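Local coordinates for sensor protein (Bacillus halodurans, PDB 3O5Y) that is the GAF domain of a probable two-component sensor histidine kinase, which as a whole protein probably uses ATP to phosphorylate a protein histidine, at residues A[94-100]-A[111-117]; A[35-39]-A[50-55]; A[73-77]-A[119-123]; A[65-70]-A[99-103]. One frame throughout, in Å; residues are numbered along the deposited sequence.

Interaction 1 (A[94-100]-A[111-117])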
loop_
_atom_site.group_PDB
_atom_site.type_symbol
_atom_site.label_atom_id
_atom_site.label_comp_id
_atom_site.label_asym_id
_atom_site.label_seq_id
_atom_site.Cartn_x
_atom_site.Cartn_y
_atom_site.Cartn_z
ATOM N N LEU A 94 -3.125 8.824 -10.651
ATOM C CA LEU A 94 -3.855 7.641 -10.258
ATOM C C LEU A 94 -5.321 7.984 -10.106
ATOM O O LEU A 94 -5.655 9.083 -9.691
ATOM C CB LEU A 94 -3.291 7.065 -8.963
ATOM C CG LEU A 94 -1.823 6.651 -9.020
ATOM C CD1 LEU A 94 -1.301 6.280 -7.616
ATOM C CD2 LEU A 94 -1.615 5.514 -10.025
ATOM N N LYS A 95 -6.197 7.042 -10.439
ATOM C CA LYS A 95 -7.633 7.285 -10.366
ATOM C C LYS A 95 -8.321 6.384 -9.343
ATOM O O LYS A 95 -9.513 6.522 -9.071
ATOM C CB LYS A 95 -8.270 7.130 -11.753
ATOM C CG LYS A 95 -7.957 8.298 -12.690
ATOM C CD LYS A 95 -8.915 8.355 -13.896
ATOM C CE LYS A 95 -8.731 9.662 -14.706
ATOM N NZ LYS A 95 -8.908 10.898 -13.865
ATOM N N SER A 96 -7.539 5.492 -8.745
ATOM C CA SER A 96 -8.060 4.381 -7.970
ATOM C C SER A 96 -6.966 3.914 -7.026
ATOM O O SER A 96 -5.818 3.821 -7.425
ATOM C CB SER A 96 -8.425 3.265 -8.942
ATOM O OG SER A 96 -8.653 2.046 -8.283
ATOM N N ILE A 97 -7.311 3.628 -5.776
ATOM C CA ILE A 97 -6.332 3.117 -4.829
ATOM C C ILE A 97 -6.891 1.930 -4.032
ATOM O O ILE A 97 -8.044 1.964 -3.560
ATOM C CB ILE A 97 -5.718 4.261 -3.928
ATOM C CG1 ILE A 97 -4.384 3.822 -3.313
ATOM C CG2 ILE A 97 -6.698 4.774 -2.866
ATOM C CD1 ILE A 97 -3.203 3.907 -4.287
ATOM N N LEU A 98 -6.091 0.867 -3.942
ATOM C CA LEU A 98 -6.392 -0.285 -3.099
ATOM C C LEU A 98 -5.354 -0.310 -1.973
ATOM O O LEU A 98 -4.160 -0.277 -2.221
ATOM C CB LEU A 98 -6.319 -1.576 -3.910
ATOM C CG LEU A 98 -6.615 -2.860 -3.136
ATOM C CD1 LEU A 98 -8.079 -2.850 -2.680
ATOM C CD2 LEU A 98 -6.301 -4.107 -3.951
ATOM N N VAL A 99 -5.828 -0.329 -0.740
ATOM C CA VAL A 99 -5.000 -0.161 0.428
ATOM C C VAL A 99 -5.134 -1.446 1.257
ATOM O O VAL A 99 -6.186 -1.757 1.812
ATOM C CB VAL A 99 -5.441 1.108 1.240
ATOM C CG1 VAL A 99 -4.509 1.343 2.405
ATOM C CG2 VAL A 99 -5.477 2.349 0.346
ATOM N N ILE A 100 -4.069 -2.222 1.292
ATOM C CA ILE A 100 -4.062 -3.443 2.047
ATOM C C ILE A 100 -3.207 -3.253 3.283
ATOM O O ILE A 100 -2.005 -3.062 3.149
ATOM C CB ILE A 100 -3.446 -4.596 1.209
ATOM C CG1 ILE A 100 -4.224 -4.752 -0.101
ATOM C CG2 ILE A 100 -3.408 -5.907 2.055
ATOM C CD1 ILE A 100 -3.742 -5.898 -0.996
ATOM N N VAL A 111 1.563 -1.057 5.419
ATOM C CA VAL A 111 0.473 -0.876 4.476
ATOM C C VAL A 111 0.996 -1.086 3.069
ATOM O O VAL A 111 2.127 -0.687 2.752
ATOM C CB VAL A 111 -0.194 0.528 4.629
ATOM C CG1 VAL A 111 -1.120 0.865 3.440
ATOM C CG2 VAL A 111 -0.975 0.603 5.929
ATOM N N LEU A 112 0.190 -1.757 2.240
ATOM C CA LEU A 112 0.446 -1.825 0.797
ATOM C C LEU A 112 -0.611 -1.009 0.056
ATOM O O LEU A 112 -1.816 -1.211 0.244
ATOM C CB LEU A 112 0.454 -3.269 0.307
ATOM C CG LEU A 112 0.926 -3.514 -1.128
ATOM C CD1 LEU A 112 2.427 -3.301 -1.204
ATOM C CD2 LEU A 112 0.617 -4.923 -1.563
ATOM N N SER A 113 -0.154 -0.099 -0.790
ATOM C CA SER A 113 -1.024 0.813 -1.505
ATOM C C SER A 113 -0.886 0.567 -2.998
ATOM O O SER A 113 0.200 0.757 -3.554
ATOM C CB SER A 113 -0.607 2.251 -1.192
ATOM O OG SER A 113 -1.531 3.154 -1.741
ATOM N N ILE A 114 -1.955 0.132 -3.656
ATOM C CA ILE A 114 -1.835 -0.235 -5.070
ATOM C C ILE A 114 -2.735 0.659 -5.908
ATOM O O ILE A 114 -3.952 0.729 -5.675
ATOM C CB ILE A 114 -2.151 -1.728 -5.337
ATOM C CG1 ILE A 114 -1.395 -2.633 -4.355
ATOM C CG2 ILE A 114 -1.806 -2.107 -6.783
ATOM C CD1 ILE A 114 -1.522 -4.084 -4.661
ATOM N N GLY A 115 -2.111 1.361 -6.851
ATOM C CA GLY A 115 -2.776 2.381 -7.631
ATOM C C GLY A 115 -2.987 1.945 -9.059
ATOM O O GLY A 115 -2.180 1.185 -9.621
ATOM N N ARG A 116 -4.089 2.399 -9.641
ATOM C CA ARG A 116 -4.298 2.248 -11.090
ATOM C C ARG A 116 -4.614 3.596 -11.689
ATOM O O ARG A 116 -5.330 4.414 -11.077
ATOM C CB ARG A 116 -5.431 1.261 -11.399
ATOM C CG ARG A 116 -5.104 -0.176 -11.093
ATOM C CD ARG A 116 -6.309 -1.082 -11.248
ATOM N NE ARG A 116 -5.892 -2.488 -11.307
ATOM C CZ ARG A 116 -6.733 -3.517 -11.312
ATOM N NH1 ARG A 116 -8.049 -3.295 -11.258
ATOM N NH2 ARG A 116 -6.265 -4.765 -11.364
ATOM N N LYS A 117 -4.067 3.833 -12.881
ATOM C CA LYS A 117 -4.326 5.070 -13.633
ATOM C C LYS A 117 -5.698 5.046 -14.284
ATOM O O LYS A 117 -6.340 6.076 -14.402
ATOM C CB LYS A 117 -3.215 5.352 -14.655
ATOM C CG LYS A 117 -1.881 5.531 -13.965
ATOM C CD LYS A 117 -0.715 5.886 -14.887
ATOM C CE LYS A 117 0.543 6.204 -14.019
ATOM N NZ LYS A 117 1.610 6.947 -14.770
HETATM O O HOH W 1 -6.247 0.548 -7.642
#
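I114 O is held by two donors: the backbone N of L98 at 2.8 Å and a water, 3.0 Å away, that also bonds S96 OG. The rung belongs to the antiparallel beta hairpin of strands 96-103 and 108-116, between strands 25-32 and 72-75 of the GAF sheet. Paired backbone bonds link L98 with I114 and I100 with L112. Where the hairpin opens, K95 and S96 stand opposite the single R116 in a classic beta bulge, K95 N to R116 O being nearly straight (172°). L98, I100, L112 and I114 form an apolar face; the first three meet helix 124-142 and I114 packs on I26 and F23. On this face R116 leads off to I120 O and H22 O and makes a cation-pi contact with W122. The other face meets helix 61-68. There I97 CG1 lies anti to its N (chi1 -160°), carrying CD1 over the neighbouring strand to 3.7 Å from G115 CA; glycine suits the spot, as a CB would run into L94 CD1. An alanine at I97 lacks the CG1-CD1 arm and would probably open a gap above G115 and beside S113, whose OG bonds Y62 OH. V99 CG1 meets V111 CG1 at 3.6 Å.

Interaction 2 (A[35-39]-A[50-55])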
loop_
_atom_site.group_PDB
_atom_site.type_symbol
_atom_site.label_atom_id
_atom_site.label_comp_id
_atom_site.label_asym_id
_atom_site.label_seq_id
_atom_site.Cartn_x
_atom_site.Cartn_y
_atom_site.Cartn_z
ATOM N N THR A 35 4.479 4.582 14.342
ATOM C CA THR A 35 4.704 5.600 13.331
ATOM C C THR A 35 4.759 4.915 11.952
ATOM O O THR A 35 5.518 3.954 11.756
ATOM C CB THR A 35 6.014 6.357 13.626
ATOM O OG1 THR A 35 5.944 6.914 14.946
ATOM C CG2 THR A 35 6.258 7.482 12.640
ATOM N N LEU A 36 3.949 5.405 11.013
ATOM C CA LEU A 36 3.855 4.824 9.687
ATOM C C LEU A 36 4.668 5.674 8.733
ATOM O O LEU A 36 4.425 6.876 8.609
ATOM C CB LEU A 36 2.399 4.835 9.232
ATOM C CG LEU A 36 1.783 3.727 8.371
ATOM C CD1 LEU A 36 0.814 4.323 7.329
ATOM C CD2 LEU A 36 2.777 2.775 7.731
ATOM N N LYS A 37 5.614 5.056 8.040
ATOM C CA LYS A 37 6.484 5.784 7.135
ATOM C C LYS A 37 6.492 5.189 5.729
ATOM O O LYS A 37 6.559 3.971 5.573
ATOM C CB LYS A 37 7.901 5.801 7.686
ATOM C CG LYS A 37 8.117 6.795 8.817
ATOM C CD LYS A 37 9.140 6.269 9.830
ATOM C CE LYS A 37 9.574 7.334 10.841
ATOM N NZ LYS A 37 10.928 7.861 10.529
ATOM N N LEU A 38 6.426 6.050 4.712
ATOM C CA LEU A 38 6.652 5.616 3.332
ATOM C C LEU A 38 8.041 4.987 3.253
ATOM O O LEU A 38 9.032 5.611 3.641
ATOM C CB LEU A 38 6.619 6.810 2.382
ATOM C CG LEU A 38 6.081 6.683 0.953
ATOM C CD1 LEU A 38 6.708 7.769 0.076
ATOM C CD2 LEU A 38 6.236 5.308 0.319
ATOM N N SER A 39 8.143 3.769 2.743
ATOM C CA SER A 39 9.467 3.181 2.691
ATOM C C SER A 39 9.911 2.666 1.329
ATOM O O SER A 39 11.109 2.622 1.063
ATOM C CB SER A 39 9.619 2.106 3.763
ATOM O OG SER A 39 8.828 0.992 3.443
ATOM N N ASP A 50 8.613 12.378 0.132
ATOM C CA ASP A 50 9.929 11.786 0.259
ATOM C C ASP A 50 9.811 10.398 0.878
ATOM O O ASP A 50 8.907 10.155 1.683
ATOM C CB ASP A 50 10.797 12.649 1.175
ATOM C CG ASP A 50 11.282 13.929 0.508
ATOM O OD1 ASP A 50 10.816 14.280 -0.602
ATOM O OD2 ASP A 50 12.154 14.588 1.118
ATOM N N ILE A 51 10.718 9.492 0.503
ATOM C CA ILE A 51 10.878 8.233 1.224
ATOM C C ILE A 51 11.182 8.643 2.654
ATOM O O ILE A 51 11.916 9.606 2.883
ATOM C CB ILE A 51 12.042 7.392 0.658
ATOM C CG1 ILE A 51 11.781 7.006 -0.808
ATOM C CG2 ILE A 51 12.355 6.168 1.552
ATOM C CD1 ILE A 51 10.430 6.369 -1.071
ATOM N N GLY A 52 10.572 7.953 3.610
ATOM C CA GLY A 52 10.758 8.284 5.012
ATOM C C GLY A 52 9.696 9.207 5.591
ATOM O O GLY A 52 9.670 9.416 6.798
ATOM N N SER A 53 8.819 9.767 4.755
ATOM C CA SER A 53 7.739 10.627 5.272
ATOM C C SER A 53 6.842 9.893 6.270
ATOM O O SER A 53 6.550 8.700 6.120
ATOM C CB SER A 53 6.874 11.184 4.139
ATOM O OG SER A 53 7.623 12.004 3.269
ATOM N N THR A 54 6.396 10.623 7.285
ATOM C CA THR A 54 5.445 10.093 8.255
ATOM C C THR A 54 4.028 10.398 7.791
ATOM O O THR A 54 3.735 11.503 7.351
ATOM C CB THR A 54 5.714 10.666 9.653
ATOM O OG1 THR A 54 6.985 10.189 10.102
ATOM C CG2 THR A 54 4.636 10.236 10.659
ATOM N N ILE A 55 3.170 9.389 7.849
ATOM C CA ILE A 55 1.758 9.548 7.544
ATOM C C ILE A 55 1.020 9.785 8.864
ATOM O O ILE A 55 1.039 8.923 9.749
ATOM C CB ILE A 55 1.199 8.298 6.835
ATOM C CG1 ILE A 55 2.093 7.901 5.649
ATOM C CG2 ILE A 55 -0.284 8.484 6.468
ATOM C CD1 ILE A 55 2.233 8.948 4.511
HETATM O O HOH W 2 2.501 7.760 11.546
#
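L38 is the tightly held end, bonded through both backbone polar atoms: its N donates to S53 O at 3.0 Å and its O accepts from G52 N at 2.8 Å. Its side chain points at the opposite segment, CD1 resting 3.6 Å from D50 O and touching I51 CD1, the two side chains crossing at about a right angle. L36 and I55 are both buried, leucine CD1 lying 4.0 Å from isoleucine CB, while I55 N bonds straight onto L36 O (171°). Both also reach L29, so large apolar residues suit this face. Strand 54-55 forms a hairpin with strand 35-42 at one margin of the antiparallel GAF sheet, led into by a type II beta turn, D50 to S53. G52 takes a positive phi (95°) in which a CB would jam against the preceding carbonyl, and D50 O accepts from both N and OG of S53. The face of K37 and T54 is looser and turned to solvent, as is I51: K37 lays CG along T54 OG1 at 3.8 Å, CE close to the same oxygen, and T35 CG2, anti to the backbone N, meets T54 CG2. A water joins L36 N to I55 O, which W63 NE1 also reaches.

Interaction 3 (A[73-77]-A[119-123])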
loop_
_atom_site.group_PDB
_atom_site.type_symbol
_atom_site.label_atom_id
_atom_site.label_comp_id
_atom_site.label_asym_id
_atom_site.label_seq_id
_atom_site.Cartn_x
_atom_site.Cartn_y
_atom_site.Cartn_z
ATOM N N PHE A 73 -10.927 -0.010 -0.580
ATOM C CA PHE A 73 -10.841 0.497 -1.920
ATOM C C PHE A 73 -11.434 1.903 -2.025
ATOM O O PHE A 73 -12.522 2.162 -1.534
ATOM C CB PHE A 73 -11.561 -0.423 -2.891
ATOM C CG PHE A 73 -11.657 0.145 -4.263
ATOM C CD1 PHE A 73 -10.564 0.086 -5.124
ATOM C CD2 PHE A 73 -12.826 0.793 -4.685
ATOM C CE1 PHE A 73 -10.643 0.623 -6.406
ATOM C CE2 PHE A 73 -12.921 1.335 -5.956
ATOM C CZ PHE A 73 -11.833 1.254 -6.825
ATOM N N ARG A 74 -10.725 2.791 -2.714
ATOM C CA ARG A 74 -11.230 4.131 -2.921
ATOM C C ARG A 74 -10.966 4.632 -4.319
ATOM O O ARG A 74 -9.843 4.606 -4.808
ATOM C CB ARG A 74 -10.651 5.102 -1.886
ATOM C CG ARG A 74 -11.696 6.020 -1.296
ATOM C CD ARG A 74 -12.441 5.418 -0.073
ATOM N NE ARG A 74 -12.320 6.361 1.031
ATOM C CZ ARG A 74 -12.504 6.074 2.315
ATOM N NH1 ARG A 74 -12.326 7.028 3.228
ATOM N NH2 ARG A 74 -12.864 4.848 2.692
ATOM N N SER A 75 -12.037 5.063 -4.955
ATOM C CA SER A 75 -11.990 5.820 -6.188
ATOM C C SER A 75 -11.432 7.221 -5.881
ATOM O O SER A 75 -11.817 7.847 -4.889
ATOM C CB SER A 75 -13.412 5.921 -6.746
ATOM O OG SER A 75 -13.413 6.064 -8.144
ATOM N N LEU A 76 -10.517 7.706 -6.712
ATOM C CA LEU A 76 -9.885 8.997 -6.463
ATOM C C LEU A 76 -10.615 10.134 -7.194
ATOM O O LEU A 76 -10.153 11.276 -7.216
ATOM C CB LEU A 76 -8.412 8.950 -6.886
ATOM C CG LEU A 76 -7.246 8.834 -5.894
ATOM C CD1 LEU A 76 -7.594 8.039 -4.671
ATOM C CD2 LEU A 76 -6.036 8.229 -6.579
ATOM N N THR A 77 -11.750 9.813 -7.800
ATOM C CA THR A 77 -12.461 10.776 -8.627
ATOM C C THR A 77 -13.654 11.375 -7.902
ATOM O O THR A 77 -14.266 12.308 -8.417
ATOM C CB THR A 77 -13.000 10.144 -9.908
ATOM O OG1 THR A 77 -13.920 9.104 -9.556
ATOM C CG2 THR A 77 -11.872 9.591 -10.763
ATOM N N GLN A 119 -9.639 3.488 -14.179
ATOM C CA GLN A 119 -10.542 2.998 -13.163
ATOM C C GLN A 119 -11.162 1.675 -13.562
ATOM O O GLN A 119 -12.304 1.620 -14.017
ATOM C CB GLN A 119 -11.615 4.033 -12.840
ATOM C CG GLN A 119 -11.248 4.919 -11.674
ATOM C CD GLN A 119 -12.370 5.043 -10.658
ATOM O OE1 GLN A 119 -12.764 4.058 -10.003
ATOM N NE2 GLN A 119 -12.889 6.261 -10.512
ATOM N N ILE A 120 -10.394 0.610 -13.356
ATOM C CA ILE A 120 -10.790 -0.745 -13.711
ATOM C C ILE A 120 -10.994 -1.504 -12.408
ATOM O O ILE A 120 -10.116 -1.521 -11.559
ATOM C CB ILE A 120 -9.706 -1.393 -14.631
ATOM C CG1 ILE A 120 -9.680 -0.673 -15.991
ATOM C CG2 ILE A 120 -9.929 -2.896 -14.800
ATOM C CD1 ILE A 120 -8.386 -0.804 -16.746
ATOM N N ASP A 121 -12.163 -2.105 -12.231
ATOM C CA ASP A 121 -12.479 -2.829 -11.003
ATOM C C ASP A 121 -11.452 -3.900 -10.652
ATOM O O ASP A 121 -10.856 -4.534 -11.521
ATOM C CB ASP A 121 -13.834 -3.524 -11.120
ATOM C CG ASP A 121 -14.979 -2.560 -11.356
ATOM O OD1 ASP A 121 -14.886 -1.389 -10.947
ATOM O OD2 ASP A 121 -15.988 -2.995 -11.940
ATOM N N TRP A 122 -11.263 -4.094 -9.355
ATOM C CA TRP A 122 -10.481 -5.190 -8.854
ATOM C C TRP A 122 -11.343 -6.446 -8.865
ATOM O O TRP A 122 -12.433 -6.450 -8.310
ATOM C CB TRP A 122 -10.009 -4.846 -7.442
ATOM C CG TRP A 122 -8.841 -3.902 -7.489
ATOM C CD1 TRP A 122 -8.874 -2.550 -7.364
ATOM C CD2 TRP A 122 -7.469 -4.252 -7.719
ATOM N NE1 TRP A 122 -7.604 -2.027 -7.492
ATOM C CE2 TRP A 122 -6.723 -3.054 -7.705
ATOM C CE3 TRP A 122 -6.799 -5.464 -7.928
ATOM C CZ2 TRP A 122 -5.343 -3.030 -7.893
ATOM C CZ3 TRP A 122 -5.431 -5.435 -8.124
ATOM C CH2 TRP A 122 -4.717 -4.223 -8.096
ATOM N N SER A 123 -10.875 -7.512 -9.500
ATOM C CA SER A 123 -11.625 -8.771 -9.460
ATOM C C SER A 123 -11.417 -9.487 -8.122
ATOM O O SER A 123 -10.489 -9.170 -7.377
ATOM C CB SER A 123 -11.185 -9.680 -10.608
ATOM O OG SER A 123 -9.822 -10.054 -10.426
#
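Segments 73-77 and 119-123 run in nearly opposite directions (171° apart), yet with F73 CA 9.0 Å from W122 CA they are too far apart for strand pairing, and side chains alone bridge them. The contact joins strand 72-75, an outermost strand of the antiparallel GAF sheet, to the loop that leads into helix 124-142, where S123 is the N-cap and its OG accepts from D126 N. With CG anti to the backbone N (chi1 172°), F73 extends its ring toward the indole. The two aromatics meet rim to rim with planes 72° apart and neither over the other's face: F73 CE1 comes to the edge of W122 at CD1, 3.8 Å away. Two long aromatic side chains bridge backbones this far apart, and the indole goes on to touch L127 and L130 and makes a cation-pi contact with R116. Q119 reaches back from the loop with a chain bent at chi2. Its amide comes among hydroxyls, a polar group fitting for this exposed rim, though the 2.4 Å modelled for the Q119 NE2 to S75 OG hydrogen bond is too short to be trusted. From the opposite direction T77 brings CG2 to 3.5 Å from Q119 NE2.

Interaction 4 (A[65-70]-A[99-103])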
loop_
_atom_site.group_PDB
_atom_site.type_symbol
_atom_site.label_atom_id
_atom_site.label_comp_id
_atom_site.label_asym_id
_atom_site.label_seq_id
_atom_site.Cartn_x
_atom_site.Cartn_y
_atom_site.Cartn_z
ATOM N N ALA A 65 -7.286 1.798 7.162
ATOM C CA ALA A 65 -7.148 0.388 6.824
ATOM C C ALA A 65 -6.494 -0.387 7.966
ATOM O O ALA A 65 -6.928 -1.479 8.308
ATOM C CB ALA A 65 -6.337 0.231 5.552
ATOM N N LEU A 66 -5.454 0.198 8.553
ATOM C CA LEU A 66 -4.780 -0.394 9.692
ATOM C C LEU A 66 -5.684 -0.487 10.912
ATOM O O LEU A 66 -5.689 -1.521 11.584
ATOM C CB LEU A 66 -3.514 0.382 10.050
ATOM C CG LEU A 66 -2.226 0.122 9.288
ATOM C CD1 LEU A 66 -1.190 1.125 9.719
ATOM C CD2 LEU A 66 -1.711 -1.297 9.515
ATOM N N ASP A 67 -6.427 0.581 11.216
ATOM C CA ASP A 67 -7.301 0.580 12.398
ATOM C C ASP A 67 -8.441 -0.424 12.244
ATOM O O ASP A 67 -8.751 -1.156 13.180
ATOM C CB ASP A 67 -7.861 1.983 12.713
ATOM C CG ASP A 67 -6.785 2.973 13.196
ATOM O OD1 ASP A 67 -5.761 2.549 13.783
ATOM O OD2 ASP A 67 -6.978 4.206 12.994
ATOM N N GLN A 68 -9.049 -0.452 11.059
ATOM C CA GLN A 68 -10.198 -1.327 10.764
ATOM C C GLN A 68 -9.769 -2.777 10.531
ATOM O O GLN A 68 -10.598 -3.681 10.534
ATOM C CB GLN A 68 -10.943 -0.853 9.501
ATOM C CG GLN A 68 -11.807 0.402 9.635
ATOM C CD GLN A 68 -12.437 0.823 8.291
ATOM O OE1 GLN A 68 -12.351 1.990 7.891
ATOM N NE2 GLN A 68 -13.060 -0.135 7.590
ATOM N N ARG A 69 -8.480 -2.985 10.290
ATOM C CA ARG A 69 -7.976 -4.302 9.911
ATOM C C ARG A 69 -8.686 -4.842 8.669
ATOM O O ARG A 69 -8.984 -6.035 8.562
ATOM C CB ARG A 69 -8.055 -5.282 11.091
ATOM C CG ARG A 69 -6.823 -5.240 11.981
ATOM C CD ARG A 69 -7.030 -6.066 13.238
ATOM N NE ARG A 69 -5.785 -6.665 13.719
ATOM C CZ ARG A 69 -4.857 -6.026 14.435
ATOM N NH1 ARG A 69 -3.761 -6.682 14.824
ATOM N NH2 ARG A 69 -5.014 -4.741 14.765
ATOM N N GLN A 70 -8.929 -3.943 7.720
ATOM C CA GLN A 70 -9.688 -4.270 6.520
ATOM C C GLN A 70 -9.044 -3.674 5.265
ATOM O O GLN A 70 -8.413 -2.613 5.313
ATOM C CB GLN A 70 -11.126 -3.767 6.675
ATOM C CG GLN A 70 -12.145 -4.569 5.892
ATOM C CD GLN A 70 -13.513 -3.893 5.835
ATOM O OE1 GLN A 70 -14.050 -3.618 4.746
ATOM N NE2 GLN A 70 -14.082 -3.610 7.011
ATOM N N VAL A 99 -5.828 -0.329 -0.740
ATOM C CA VAL A 99 -5.000 -0.161 0.428
ATOM C C VAL A 99 -5.134 -1.446 1.257
ATOM O O VAL A 99 -6.186 -1.757 1.812
ATOM C CB VAL A 99 -5.441 1.108 1.240
ATOM C CG1 VAL A 99 -4.509 1.343 2.405
ATOM C CG2 VAL A 99 -5.477 2.349 0.346
ATOM N N ILE A 100 -4.069 -2.222 1.292
ATOM C CA ILE A 100 -4.062 -3.443 2.047
ATOM C C ILE A 100 -3.207 -3.253 3.283
ATOM O O ILE A 100 -2.005 -3.062 3.149
ATOM C CB ILE A 100 -3.446 -4.596 1.209
ATOM C CG1 ILE A 100 -4.224 -4.752 -0.101
ATOM C CG2 ILE A 100 -3.408 -5.907 2.055
ATOM C CD1 ILE A 100 -3.742 -5.898 -0.996
ATOM N N PRO A 101 -3.818 -3.311 4.478
ATOM C CA PRO A 101 -3.030 -3.247 5.709
ATOM C C PRO A 101 -2.248 -4.550 5.867
ATOM O O PRO A 101 -2.785 -5.627 5.649
ATOM C CB PRO A 101 -4.087 -3.128 6.805
ATOM C CG PRO A 101 -5.293 -3.866 6.244
ATOM C CD PRO A 101 -5.232 -3.666 4.732
ATOM N N ILE A 102 -0.973 -4.452 6.213
ATOM C CA ILE A 102 -0.159 -5.647 6.368
ATOM C C ILE A 102 -0.045 -5.976 7.844
ATOM O O ILE A 102 0.512 -5.200 8.610
ATOM C CB ILE A 102 1.219 -5.435 5.779
ATOM C CG1 ILE A 102 1.083 -5.044 4.307
ATOM C CG2 ILE A 102 2.029 -6.699 5.898
ATOM C CD1 ILE A 102 2.227 -4.179 3.864
ATOM N N TYR A 103 -0.614 -7.097 8.258
ATOM C CA TYR A 103 -0.432 -7.542 9.639
ATOM C C TYR A 103 -0.116 -9.008 9.825
ATOM O O TYR A 103 -0.544 -9.850 9.050
ATOM C CB TYR A 103 -1.556 -7.074 10.583
ATOM C CG TYR A 103 -2.976 -7.474 10.266
ATOM C CD1 TYR A 103 -3.716 -8.249 11.170
ATOM C CD2 TYR A 103 -3.621 -7.014 9.118
ATOM C CE1 TYR A 103 -5.075 -8.601 10.910
ATOM C CE2 TYR A 103 -4.967 -7.364 8.840
ATOM C CZ TYR A 103 -5.683 -8.157 9.740
ATOM O OH TYR A 103 -6.995 -8.495 9.470
#
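The C-terminal end of helix 61-68 comes down on strand 96-103, with L66 CA 5.2 Å from P101 CA, and the chain then leaves the helix at R69, whose phi is positive (56°). Q70 N turns back to A65 O at 3.2 Å, and a weak bond runs from R69 N to L66 O; with the positive phi this is the Schellman motif that often ends a helix. A65 faces the strand. As its side chain is a lone methyl, the helix can settle close, CB reaching V99 CG1 at 3.8 Å and leaning on P101 CD. L66 slides past the proline in the opposite direction, CD2 against CB, and goes on to V111. This is helix-on-sheet packing of the GAF fold, on the side of the sheet away from helix 124-142. P101 presents an apolar ring to the helix end, CD lying 3.4 Å from Q70 O. At the outer margin Y103 holds its CG between N and carbonyl carbon (chi1 58°), which brings the ring beneath R69. R69 CG makes a CH-pi contact 4.1 Å from the ring centroid, while the guanidinium plane stands 71° to the ring, so the two do not stack. A serine in place of Y103 would probably leave the R69 methylenes without their aromatic support and the arginine chain freer to swing. Further out, R69 NE lies 3.5 Å from Y103 CE1.

In the fold
From the N terminus, interaction 2 comes first, closing the loop from strand 35-42 to strand 54-55 at one margin of the sheet before any other contact opens. Helix 61-68 then begins interaction 4 and strand 72-75 interaction 3. The run into strand 96-103 opens interaction 1 and, at the shared V99 and I100, begins the closure of interaction 4. Strand 108-116 completes the hairpin of interaction 1, and the loop before helix 124-142 closes interaction 3. Interaction 1 thus lies wholly within the span of interaction 3, whereas interactions 3 and 4 cross. Together they tie both sheet margins, the hairpin of 96-103 and 108-116, and helix 61-68 into one GAF domain.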